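Local atomic coordinates of serine protease inhibitor infestin (Triatoma infestans, PDB entry 2ERW), a protein that probably inhibits serine proteases, this chain being its C-terminal Kazal-type domain, infestin 4, an inhibitor of the clotting protease factor XIIa. Residues C27-A32 and P38-V43. Residues are numbered along the deposited sequence; the frame is centred on the assembly and turned at random. Where two conformers were deposited one is given.
Sequences CMLNCA and PGLKLV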
# COMPACT_ATOMS: atom_id res chain seq x y z
N CYS A 27 -0.48 6.59 -3.58
CA CYS A 27 -0.87 7.71 -2.77
C CYS A 27 -1.31 7.22 -1.41
O CYS A 27 -0.93 7.76 -0.39
CB CYS A 27 -1.98 8.46 -3.49
SG CYS A 27 -2.51 9.93 -2.65
N MET A 28 -2.10 6.15 -1.39
CA MET A 28 -2.55 5.64 -0.12
C MET A 28 -1.43 5.05 0.69
O MET A 28 -1.45 5.15 1.90
CB MET A 28 -3.61 4.58 -0.35
CG MET A 28 -4.78 5.18 -1.01
SD MET A 28 -5.79 6.02 0.15
CE MET A 28 -7.34 6.08 -0.75
N LEU A 29 -0.44 4.46 0.05
CA LEU A 29 0.72 4.01 0.80
C LEU A 29 1.40 5.19 1.44
O LEU A 29 1.77 5.14 2.61
CB LEU A 29 1.68 3.26 -0.13
CG LEU A 29 2.89 2.69 0.59
CD1 LEU A 29 3.30 1.41 -0.07
CD2 LEU A 29 4.06 3.66 0.62
N ASN A 30 1.56 6.27 0.68
CA ASN A 30 2.21 7.42 1.26
C ASN A 30 1.41 7.98 2.41
O ASN A 30 1.96 8.41 3.43
CB ASN A 30 2.43 8.50 0.25
CG ASN A 30 3.18 9.64 0.85
OD1 ASN A 30 4.33 9.48 1.27
ND2 ASN A 30 2.52 10.78 1.00
N CYS A 31 0.10 7.99 2.27
CA CYS A 31 -0.73 8.44 3.36
C CYS A 31 -0.41 7.62 4.60
O CYS A 31 -0.20 8.17 5.67
CB CYS A 31 -2.17 8.21 2.99
SG CYS A 31 -3.28 8.37 4.33
N ALA A 32 -0.35 6.31 4.45
CA ALA A 32 -0.06 5.46 5.59
C ALA A 32 1.35 5.72 6.11
O ALA A 32 1.57 5.69 7.32
CB ALA A 32 -0.23 4.02 5.21
N PRO A 38 5.27 4.45 10.41
CA PRO A 38 6.54 5.12 10.18
C PRO A 38 7.49 4.24 9.41
O PRO A 38 7.63 3.05 9.72
CB PRO A 38 7.07 5.31 11.59
CG PRO A 38 5.83 5.35 12.42
CD PRO A 38 4.92 4.38 11.84
N GLY A 39 8.10 4.81 8.39
CA GLY A 39 9.15 4.12 7.66
C GLY A 39 8.57 3.26 6.56
O GLY A 39 9.30 2.57 5.87
N LEU A 40 7.26 3.30 6.38
CA LEU A 40 6.64 2.48 5.37
C LEU A 40 7.20 2.80 4.01
O LEU A 40 7.26 3.96 3.63
CB LEU A 40 5.14 2.73 5.36
CG LEU A 40 4.34 1.92 4.35
CD1 LEU A 40 4.44 0.45 4.64
CD2 LEU A 40 2.90 2.39 4.45
N LYS A 41 7.55 1.76 3.27
CA LYS A 41 8.07 1.93 1.93
C LYS A 41 7.30 1.07 0.97
O LYS A 41 6.76 0.04 1.33
CB LYS A 41 9.52 1.46 1.86
CG LYS A 41 10.46 2.21 2.79
CD LYS A 41 10.64 3.63 2.30
CE LYS A 41 11.91 4.26 2.86
NZ LYS A 41 12.09 5.61 2.23
N LEU A 42 7.29 1.50 -0.27
CA LEU A 42 6.68 0.74 -1.33
C LEU A 42 7.71 -0.26 -1.78
O LEU A 42 8.76 0.12 -2.31
CB LEU A 42 6.29 1.69 -2.45
CG LEU A 42 5.30 1.18 -3.48
CD1 LEU A 42 4.92 2.35 -4.32
CD2 LEU A 42 5.89 0.07 -4.34
N VAL A 43 7.45 -1.54 -1.53
CA VAL A 43 8.45 -2.54 -1.84
C VAL A 43 8.30 -3.20 -3.19
O VAL A 43 9.30 -3.57 -3.81
CB VAL A 43 8.60 -3.57 -0.69
CG1 VAL A 43 8.94 -2.87 0.60
CG2 VAL A 43 7.39 -4.39 -0.54
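C31 N donates to C27 O at 2.9 Å, and this turn carries L29, which faces L40 and L42. The next backbone bond, A32 N to M28 O, brings A32 beside L40. Across the contact the side chains meet through apolar groups. L29 holds CG anti to its own N (chi1 -177°), which carries the forked end out from the helix between L40 and L42. L29 CD1 lies over the backbone of L42, 3.7 Å from L42 CA, and also meets L42 CB. The side chains of L29 and L42 cross at about a right angle. The other branch, L29 CD2, lies 4.0 Å from L42 N and also approaches L40 CG. L40 reaches back with one methyl. L40 CD2 rests 3.6 Å from A32 CB. The same L40 CD2 lies 3.5 Å from L29 O and also touches L29 CG. This is the small core of a Kazal domain, where the helix packs beside a short antiparallel sheet. Y23 of strand 22-23 touches L29, A32 and L40, while V15 touches L29 and L42. An alanine at L29 is likely to open a gap between the helix and L42, and to leave L40 CG and CD2 without the L29 branches they pack on. K41 N also bonds S18 OG, just past strand 15-17, and V43 pairs through the backbone with C16 of that strand. Disulfides C27-C8 and C31-C6 link the helix to the N-terminal segment.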